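Local atomic coordinates of ricin B lectin (Clostridium thermocellum, PDB entry 3VSF), a protein that acts as an exo-beta-1,3-galactanase, joining a family 43 glycoside hydrolase module to a ricin-type beta-trefoil that binds galactose. Residues Val86-Ser91 with Gly101-Arg106; Ala226-Gly231 with Ser271-Leu276; Val381-Gln386 with Ile435-Asn440. One frame throughout, in Å; residues are numbered along the deposited sequence.

Contact 1: residues Val86-Ser91 with Gly101-Arg106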
loop_
_atom_site.group_PDB
_atom_site.type_symbol
_atom_site.label_atom_id
_atom_site.label_comp_id
_atom_site.label_asym_id
_atom_site.label_seq_id
_atom_site.Cartn_x
_atom_site.Cartn_y
_atom_site.Cartn_z
ATOM N N VAL A 86 -4.382 -19.966 11.298
ATOM C CA VAL A 86 -3.481 -18.902 10.877
ATOM C C VAL A 86 -2.440 -19.465 9.918
ATOM O O VAL A 86 -1.420 -20.011 10.340
ATOM C CB VAL A 86 -2.776 -18.244 12.077
ATOM C CG1 VAL A 86 -1.773 -17.203 11.601
ATOM C CG2 VAL A 86 -3.797 -17.616 13.010
ATOM N N SER A 87 -2.709 -19.332 8.623
ATOM C CA SER A 87 -1.863 -19.920 7.593
ATOM C C SER A 87 -0.480 -19.280 7.535
ATOM O O SER A 87 -0.266 -18.181 8.043
ATOM C CB SER A 87 -2.544 -19.820 6.227
ATOM O OG SER A 87 -3.842 -20.384 6.267
ATOM N N CYS A 88 0.455 -19.985 6.907
ATOM C CA CYS A 88 1.815 -19.489 6.742
ATOM C C CYS A 88 2.371 -19.880 5.380
ATOM O O CYS A 88 2.438 -21.062 5.041
ATOM C CB CYS A 88 2.722 -20.025 7.849
ATOM S SG CYS A 88 4.469 -19.616 7.632
ATOM N N TYR A 89 2.768 -18.881 4.600
ATOM C CA TYR A 89 3.332 -19.122 3.278
ATOM C C TYR A 89 4.781 -18.650 3.208
ATOM O O TYR A 89 5.137 -17.621 3.781
ATOM C CB TYR A 89 2.487 -18.437 2.203
ATOM C CG TYR A 89 1.071 -18.964 2.118
ATOM C CD1 TYR A 89 0.079 -18.483 2.962
ATOM C CD2 TYR A 89 0.728 -19.940 1.193
ATOM C CE1 TYR A 89 -1.216 -18.961 2.887
ATOM C CE2 TYR A 89 -0.565 -20.423 1.108
ATOM C CZ TYR A 89 -1.532 -19.930 1.958
ATOM O OH TYR A 89 -2.819 -20.408 1.879
ATOM N N ARG A 90 5.609 -19.410 2.501
ATOM C CA ARG A 90 7.039 -19.136 2.429
ATOM C C ARG A 90 7.478 -18.866 0.993
ATOM O O ARG A 90 6.958 -19.471 0.055
ATOM C CB ARG A 90 7.820 -20.316 3.009
ATOM C CG ARG A 90 9.329 -20.187 2.919
ATOM C CD ARG A 90 10.008 -21.432 3.467
ATOM N NE ARG A 90 9.566 -22.640 2.775
ATOM C CZ ARG A 90 10.384 -23.533 2.225
ATOM N NH1 ARG A 90 11.696 -23.358 2.288
ATOM N NH2 ARG A 90 9.889 -24.601 1.615
ATOM N N SER A 91 8.434 -17.957 0.824
ATOM C CA SER A 91 8.930 -17.614 -0.505
ATOM C C SER A 91 10.244 -16.838 -0.462
ATOM O O SER A 91 10.569 -16.200 0.538
ATOM C CB SER A 91 7.881 -16.807 -1.273
ATOM O OG SER A 91 8.361 -16.434 -2.553
ATOM N N GLY A 101 1.276 -24.829 5.998
ATOM C CA GLY A 101 0.323 -25.271 7.000
ATOM C C GLY A 101 -0.102 -24.175 7.956
ATOM O O GLY A 101 0.262 -23.012 7.786
ATOM N N GLU A 102 -0.875 -24.552 8.970
ATOM C CA GLU A 102 -1.353 -23.602 9.967
ATOM C C GLU A 102 -0.450 -23.572 11.193
ATOM O O GLU A 102 -0.488 -24.479 12.024
ATOM C CB GLU A 102 -2.788 -23.933 10.385
ATOM C CG GLU A 102 -3.862 -23.227 9.569
ATOM C CD GLU A 102 -3.873 -23.649 8.113
ATOM O OE1 GLU A 102 -3.269 -24.692 7.788
ATOM O OE2 GLU A 102 -4.486 -22.934 7.292
ATOM N N VAL A 103 0.360 -22.524 11.301
ATOM C CA VAL A 103 1.222 -22.344 12.462
ATOM C C VAL A 103 0.378 -22.209 13.724
ATOM O O VAL A 103 0.853 -22.454 14.832
ATOM C CB VAL A 103 2.122 -21.104 12.313
ATOM C CG1 VAL A 103 3.085 -21.286 11.150
ATOM C CG2 VAL A 103 1.280 -19.852 12.126
ATOM N N LEU A 104 -0.879 -21.817 13.544
ATOM C CA LEU A 104 -1.820 -21.716 14.651
ATOM C C LEU A 104 -3.189 -22.204 14.192
ATOM O O LEU A 104 -3.654 -21.844 13.111
ATOM C CB LEU A 104 -1.913 -20.274 15.151
ATOM C CG LEU A 104 -2.553 -20.069 16.524
ATOM C CD1 LEU A 104 -1.671 -20.663 17.612
ATOM C CD2 LEU A 104 -2.804 -18.594 16.788
ATOM N N SER A 105 -3.828 -23.031 15.012
ATOM C CA SER A 105 -5.127 -23.595 14.662
ATOM C C SER A 105 -6.153 -23.347 15.759
ATOM O O SER A 105 -5.806 -22.940 16.868
ATOM C CB SER A 105 -4.999 -25.097 14.398
ATOM O OG SER A 105 -6.259 -25.674 14.103
ATOM N N ARG A 106 -7.420 -23.592 15.440
ATOM C CA ARG A 106 -8.487 -23.494 16.428
ATOM C C ARG A 106 -8.355 -24.630 17.434
ATOM O O ARG A 106 -9.072 -24.679 18.434
ATOM C CB ARG A 106 -9.855 -23.541 15.746
ATOM C CG ARG A 106 -10.131 -24.838 15.002
ATOM C CD ARG A 106 -11.471 -24.789 14.282
ATOM N NE ARG A 106 -12.568 -24.446 15.183
ATOM C CZ ARG A 106 -13.231 -25.327 15.925
ATOM N NH1 ARG A 106 -12.908 -26.612 15.879
ATOM N NH2 ARG A 106 -14.218 -24.923 16.715
#
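Val86 and Leu104 run alongside each other, their CB atoms 3.8 Å apart, and form the close-packed part of this contact. The CG2 methyl of Val86, anti to its carbonyl carbon, also reaches CD2 of Leu104 at 4.0 Å. Met133, on the neighbouring strand 131-138, touches both side chains, so this apolar group faces the next sheet. In the backbone, Val86 N donates to Leu104 O over 2.7 Å in a nearly straight bond (175° at the hydrogen). Val103 adds a second apolar patch: its CG1 methyl stands 3.6 Å from Cys88 CB, while its CG2 crosses towards Val86 CG1. The two segments belong to the antiparallel hairpin of strands 83-91 and 98-105, the latter an outer strand of a four-stranded sheet. Such sheets are the blades of the five-bladed beta-propeller of family 43 glycoside hydrolases. The chain turns a corner at Val103 and Leu104. The pairing is loose just before this corner and at its start: the bonds from Cys88 N to Gly101 O and from Val103 N to Val86 O, each 3.2 Å, are both weak and bent. On the more open, polar side the partly exposed Glu102 bends at chi2 (65°), which folds its carboxylate back towards Ser87. Ser87 OG lies 2.8 Å from Glu102 OE2, a hydrogen bond whose serine end is less surely placed. Tyr76 and Tyr99 fix the carboxylate further, the first through OE2 and the second through OE1, so both oxygens have hydroxyl partners.

Contact 2: residues Ala226-Gly231 with Ser271-Leu276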
loop_
_atom_site.group_PDB
_atom_site.type_symbol
_atom_site.label_atom_id
_atom_site.label_comp_id
_atom_site.label_asym_id
_atom_site.label_seq_id
_atom_site.Cartn_x
_atom_site.Cartn_y
_atom_site.Cartn_z
ATOM N N ALA A 226 3.221 5.090 24.521
ATOM C CA ALA A 226 2.546 6.344 24.198
ATOM C C ALA A 226 1.138 6.144 23.645
ATOM O O ALA A 226 0.823 5.103 23.068
ATOM C CB ALA A 226 3.384 7.158 23.219
ATOM N N LYS A 227 0.295 7.155 23.836
ATOM C CA LYS A 227 -1.023 7.192 23.217
ATOM C C LYS A 227 -0.945 8.058 21.965
ATOM O O LYS A 227 -0.508 9.207 22.025
ATOM C CB LYS A 227 -2.061 7.760 24.185
ATOM C CG LYS A 227 -2.271 6.928 25.441
ATOM C CD LYS A 227 -3.352 7.532 26.324
ATOM C CE LYS A 227 -3.606 6.677 27.556
ATOM N NZ LYS A 227 -4.683 7.244 28.413
ATOM N N LEU A 228 -1.369 7.507 20.833
ATOM C CA LEU A 228 -1.207 8.188 19.552
ATOM C C LEU A 228 -2.533 8.487 18.861
ATOM O O LEU A 228 -3.385 7.608 18.721
ATOM C CB LEU A 228 -0.316 7.357 18.626
ATOM C CG LEU A 228 1.044 6.954 19.197
ATOM C CD1 LEU A 228 1.778 6.034 18.233
ATOM C CD2 LEU A 228 1.879 8.183 19.516
ATOM N N PHE A 229 -2.695 9.733 18.427
ATOM C CA PHE A 229 -3.863 10.140 17.653
ATOM C C PHE A 229 -5.162 9.895 18.414
ATOM O O PHE A 229 -6.039 9.169 17.947
ATOM C CB PHE A 229 -3.887 9.406 16.312
ATOM C CG PHE A 229 -2.613 9.541 15.528
ATOM C CD1 PHE A 229 -1.883 10.719 15.565
ATOM C CD2 PHE A 229 -2.138 8.489 14.764
ATOM C CE1 PHE A 229 -0.709 10.847 14.848
ATOM C CE2 PHE A 229 -0.963 8.610 14.046
ATOM C CZ PHE A 229 -0.249 9.791 14.088
ATOM N N VAL A 230 -5.279 10.511 19.586
ATOM C CA VAL A 230 -6.445 10.324 20.441
ATOM C C VAL A 230 -7.704 10.943 19.835
ATOM O O VAL A 230 -7.671 12.054 19.308
ATOM C CB VAL A 230 -6.208 10.908 21.850
ATOM C CG1 VAL A 230 -5.048 10.196 22.527
ATOM C CG2 VAL A 230 -5.947 12.404 21.772
ATOM N N GLY A 231 -8.808 10.207 19.907
ATOM C CA GLY A 231 -10.089 10.688 19.422
ATOM C C GLY A 231 -10.176 10.804 17.913
ATOM O O GLY A 231 -11.196 11.237 17.375
ATOM N N SER A 271 7.140 10.737 21.561
ATOM C CA SER A 271 6.523 11.998 21.168
ATOM C C SER A 271 7.154 12.559 19.897
ATOM O O SER A 271 8.094 11.982 19.352
ATOM C CB SER A 271 6.636 13.022 22.298
ATOM O OG SER A 271 7.993 13.288 22.608
ATOM N N GLY A 272 6.630 13.689 19.433
ATOM C CA GLY A 272 7.158 14.344 18.251
ATOM C C GLY A 272 6.460 13.915 16.976
ATOM O O GLY A 272 6.917 14.224 15.875
ATOM N N TRP A 273 5.351 13.199 17.122
ATOM C CA TRP A 273 4.587 12.737 15.968
ATOM C C TRP A 273 3.923 13.894 15.233
ATOM O O TRP A 273 3.485 14.866 15.848
ATOM C CB TRP A 273 3.546 11.697 16.389
ATOM C CG TRP A 273 4.139 10.357 16.690
ATOM C CD1 TRP A 273 4.569 9.903 17.902
ATOM C CD2 TRP A 273 4.376 9.295 15.757
ATOM N NE1 TRP A 273 5.056 8.623 17.784
ATOM C CE2 TRP A 273 4.949 8.228 16.476
ATOM C CE3 TRP A 273 4.158 9.145 14.384
ATOM C CZ2 TRP A 273 5.306 7.025 15.868
ATOM C CZ3 TRP A 273 4.512 7.950 13.784
ATOM C CH2 TRP A 273 5.080 6.907 14.525
ATOM N N SER A 274 3.855 13.782 13.910
ATOM C CA SER A 274 3.273 14.831 13.080
ATOM C C SER A 274 1.768 14.654 12.950
ATOM O O SER A 274 1.178 13.769 13.570
ATOM C CB SER A 274 3.912 14.823 11.691
ATOM O OG SER A 274 3.602 13.626 10.996
ATOM N N GLN A 275 1.152 15.507 12.139
ATOM C CA GLN A 275 -0.264 15.383 11.830
ATOM C C GLN A 275 -0.463 14.298 10.777
ATOM O O GLN A 275 0.507 13.763 10.241
ATOM C CB GLN A 275 -0.820 16.719 11.331
ATOM C CG GLN A 275 0.050 17.395 10.281
ATOM C CD GLN A 275 -0.519 18.721 9.817
ATOM O OE1 GLN A 275 -1.518 18.764 9.097
ATOM N NE2 GLN A 275 0.114 19.814 10.229
ATOM N N LEU A 276 -1.717 13.974 10.485
ATOM C CA LEU A 276 -2.022 12.935 9.508
ATOM C C LEU A 276 -1.957 13.473 8.084
ATOM O O LEU A 276 -2.514 14.528 7.781
ATOM C CB LEU A 276 -3.400 12.322 9.777
ATOM C CG LEU A 276 -3.557 11.458 11.033
ATOM C CD1 LEU A 276 -2.523 10.339 11.055
ATOM C CD2 LEU A 276 -3.471 12.302 12.295
#
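Leu228 and Trp273 meet through apolar contact alone: the CD2 methyl of Leu228 lies 3.6 Å from Trp273 CD1 and equally close to NE1, approaching the five-membered side of the indole obliquely. Its other methyl, CD1, stands 4.0 Å above the indole plane, so both methyls lie on the same side, beside the rim at CD1 and NE1. Phe229 CZ comes no nearer to Trp273 than 4.5 Å, at CE3. The second kind of interaction is CH-pi. Phe229 has CG anti to its carbonyl carbon (chi1 -53°), which turns the ring toward the loop. Leu276 approaches from the opposite direction and sets its CD1 methyl over one face of the phenyl ring, 4.0 Å from the centroid and 19° off the normal, while CD2 reaches the CD1-CE1 side. Leu228 ends strand 221-228, an outer strand of one four-stranded blade, and 271-276 is the loop leading into strand 277-279, an outer strand of the next; the contact bridges neighbouring blades of the beta-propeller at the surface. Leu248, on strand 246-251 of the second blade, touches Leu228, Phe229 and Trp273 alike. Polar contacts play a small part, and no hydrogen bond spans the segments. Ser274 O lies at the edge of the Phe229 ring, near its plane, 3.7 Å from CE1, where the ring hydrogens carry a slight positive charge. Other bonds stay within the second blade: Trp273 NE1 donates to Leu269 O, and Ser274 OG meets Tyr265 N on strand 261-266 and donates to Gln275 O over 3.2 Å, in the carbonyl plane and on a lone pair.

Contact 3: residues Val381-Gln386 with Ile435-Asn440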
loop_
_atom_site.group_PDB
_atom_site.type_symbol
_atom_site.label_atom_id
_atom_site.label_comp_id
_atom_site.label_asym_id
_atom_site.label_seq_id
_atom_site.Cartn_x
_atom_site.Cartn_y
_atom_site.Cartn_z
ATOM N N VAL A 381 12.356 14.361 -12.337
ATOM C CA VAL A 381 11.627 13.158 -11.961
ATOM C C VAL A 381 10.784 13.434 -10.724
ATOM O O VAL A 381 10.100 12.548 -10.214
ATOM C CB VAL A 381 12.575 11.979 -11.682
ATOM C CG1 VAL A 381 13.222 11.502 -12.974
ATOM C CG2 VAL A 381 13.628 12.373 -10.658
ATOM N N ASP A 382 10.844 14.673 -10.245
ATOM C CA ASP A 382 10.074 15.090 -9.080
ATOM C C ASP A 382 8.579 14.925 -9.322
ATOM O O ASP A 382 8.115 14.973 -10.461
ATOM C CB ASP A 382 10.387 16.544 -8.723
ATOM C CG ASP A 382 11.791 16.722 -8.179
ATOM O OD1 ASP A 382 12.589 15.768 -8.275
ATOM O OD2 ASP A 382 12.094 17.816 -7.659
ATOM N N ASN A 383 7.829 14.731 -8.243
ATOM C CA ASN A 383 6.386 14.583 -8.340
ATOM C C ASN A 383 5.715 15.927 -8.602
ATOM O O ASN A 383 6.133 16.952 -8.063
ATOM C CB ASN A 383 5.829 13.949 -7.063
ATOM C CG ASN A 383 4.427 13.406 -7.246
ATOM O OD1 ASN A 383 4.052 12.977 -8.339
ATOM N ND2 ASN A 383 3.641 13.422 -6.174
ATOM N N ALA A 384 4.680 15.914 -9.439
ATOM C CA ALA A 384 3.934 17.123 -9.785
ATOM C C ALA A 384 4.743 18.092 -10.646
ATOM O O ALA A 384 4.406 19.272 -10.747
ATOM C CB ALA A 384 3.421 17.819 -8.528
ATOM N N ALA A 385 5.806 17.590 -11.265
ATOM C CA ALA A 385 6.629 18.410 -12.149
ATOM C C ALA A 385 5.826 18.866 -13.364
ATOM O O ALA A 385 5.047 18.098 -13.927
ATOM C CB ALA A 385 7.869 17.644 -12.585
ATOM N N GLN A 386 6.022 20.120 -13.760
ATOM C CA GLN A 386 5.285 20.703 -14.876
ATOM C C GLN A 386 5.634 20.038 -16.203
ATOM O O GLN A 386 6.801 19.763 -16.482
ATOM C CB GLN A 386 5.558 22.207 -14.963
ATOM C CG GLN A 386 4.958 22.883 -16.189
ATOM C CD GLN A 386 3.447 22.979 -16.123
ATOM O OE1 GLN A 386 2.888 23.456 -15.136
ATOM N NE2 GLN A 386 2.777 22.523 -17.175
ATOM N N ILE A 435 0.625 17.960 -15.455
ATOM C CA ILE A 435 1.837 17.614 -14.725
ATOM C C ILE A 435 2.082 16.115 -14.786
ATOM O O ILE A 435 1.257 15.363 -15.303
ATOM C CB ILE A 435 1.736 18.022 -13.242
ATOM C CG1 ILE A 435 0.596 17.262 -12.558
ATOM C CG2 ILE A 435 1.533 19.522 -13.108
ATOM C CD1 ILE A 435 0.412 17.614 -11.098
ATOM N N GLN A 436 3.226 15.684 -14.266
ATOM C CA GLN A 436 3.469 14.263 -14.057
ATOM C C GLN A 436 3.235 13.958 -12.583
ATOM O O GLN A 436 3.791 14.623 -11.709
ATOM C CB GLN A 436 4.887 13.871 -14.475
ATOM C CG GLN A 436 5.991 14.483 -13.628
ATOM C CD GLN A 436 7.350 13.879 -13.922
ATOM O OE1 GLN A 436 7.483 13.018 -14.793
ATOM N NE2 GLN A 436 8.366 14.323 -13.194
ATOM N N TYR A 437 2.399 12.965 -12.305
ATOM C CA TYR A 437 2.030 12.662 -10.930
ATOM C C TYR A 437 2.010 11.160 -10.680
ATOM O O TYR A 437 1.939 10.365 -11.616
ATOM C CB TYR A 437 0.664 13.270 -10.605
ATOM C CG TYR A 437 0.407 13.470 -9.129
ATOM C CD1 TYR A 437 1.026 14.499 -8.431
ATOM C CD2 TYR A 437 -0.464 12.641 -8.434
ATOM C CE1 TYR A 437 0.793 14.691 -7.082
ATOM C CE2 TYR A 437 -0.703 12.824 -7.084
ATOM C CZ TYR A 437 -0.073 13.851 -6.414
ATOM O OH TYR A 437 -0.308 14.041 -5.070
ATOM N N THR A 438 2.077 10.781 -9.409
ATOM C CA THR A 438 2.022 9.379 -9.021
ATOM C C THR A 438 0.724 8.759 -9.520
ATOM O O THR A 438 -0.335 9.382 -9.453
ATOM C CB THR A 438 2.093 9.225 -7.493
ATOM O OG1 THR A 438 0.781 9.358 -6.935
ATOM C CG2 THR A 438 3.000 10.288 -6.896
ATOM N N SER A 439 0.805 7.535 -10.030
ATOM C CA SER A 439 -0.380 6.846 -10.523
ATOM C C SER A 439 -1.357 6.597 -9.378
ATOM O O SER A 439 -0.973 6.092 -8.325
ATOM C CB SER A 439 0.000 5.525 -11.193
ATOM O OG SER A 439 -1.141 4.881 -11.731
ATOM N N ASN A 440 -2.619 6.957 -9.586
ATOM C CA ASN A 440 -3.631 6.800 -8.547
ATOM C C ASN A 440 -5.000 6.404 -9.094
ATOM O O ASN A 440 -6.022 6.603 -8.436
ATOM C CB ASN A 440 -3.744 8.075 -7.709
ATOM C CG ASN A 440 -4.077 9.296 -8.544
ATOM O OD1 ASN A 440 -4.750 9.198 -9.569
ATOM N ND2 ASN A 440 -3.600 10.455 -8.108
#
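Asn383 holds CG anti to its backbone N (chi1 -163°), which swings its amide across to Tyr437 and Thr438; Gln436, with CG between N and the carbonyl carbon (chi1 66°) and an extended chain beyond, reaches back to the turn. Gln436 NE2 donates to Asp382 O over 2.8 Å, bent and tilted out of the amide plane. It also bonds to Ser380 O, so the one amide nitrogen grips two carbonyls of the loop. Asp382 to Ala385 make a type II turn that opens strand 385-390, which pairs antiparallel with strand 432-437 in the beta-trefoil of the ricin-type lectin module. Around the turn, Gln436 O accepts from Ala384 N at 2.8 Å, and Gln436 N donates to Ala385 O at 3.0 Å. The Asn383 amide crosses the Tyr437 ring with the planes 31° apart, ND2 being 3.2 Å from CE1, while OD1 takes a weak bond from Thr438 N. Ala384 CB fits against both Ile435 CD1 (4.0 Å) and Tyr437 CD1. Beyond the tyrosine stands Asp422, which with Asp425, Asn440 and Asn444 binds beta-D-galactose in another structure of this protein.

How the contacts relate
Contacts 1 and 2 both belong to the catalytic propeller, their centres about 34 Å apart, whereas contact 3 lies in the lectin module, about 41 Å between centres from contact 1 and on the far side of the chain's centre. Contact 1 is largely buried and joins adjacent strands within one blade, so backbone bonds and aliphatic side chains share the work. Contact 2, at the surface, links two blades without a shared hydrogen bond and relies on aromatic and leucine groups. Contact 3, partly buried, again pairs strands, but side-chain amides add to its backbone bonds, and it alone adjoins a known galactose site.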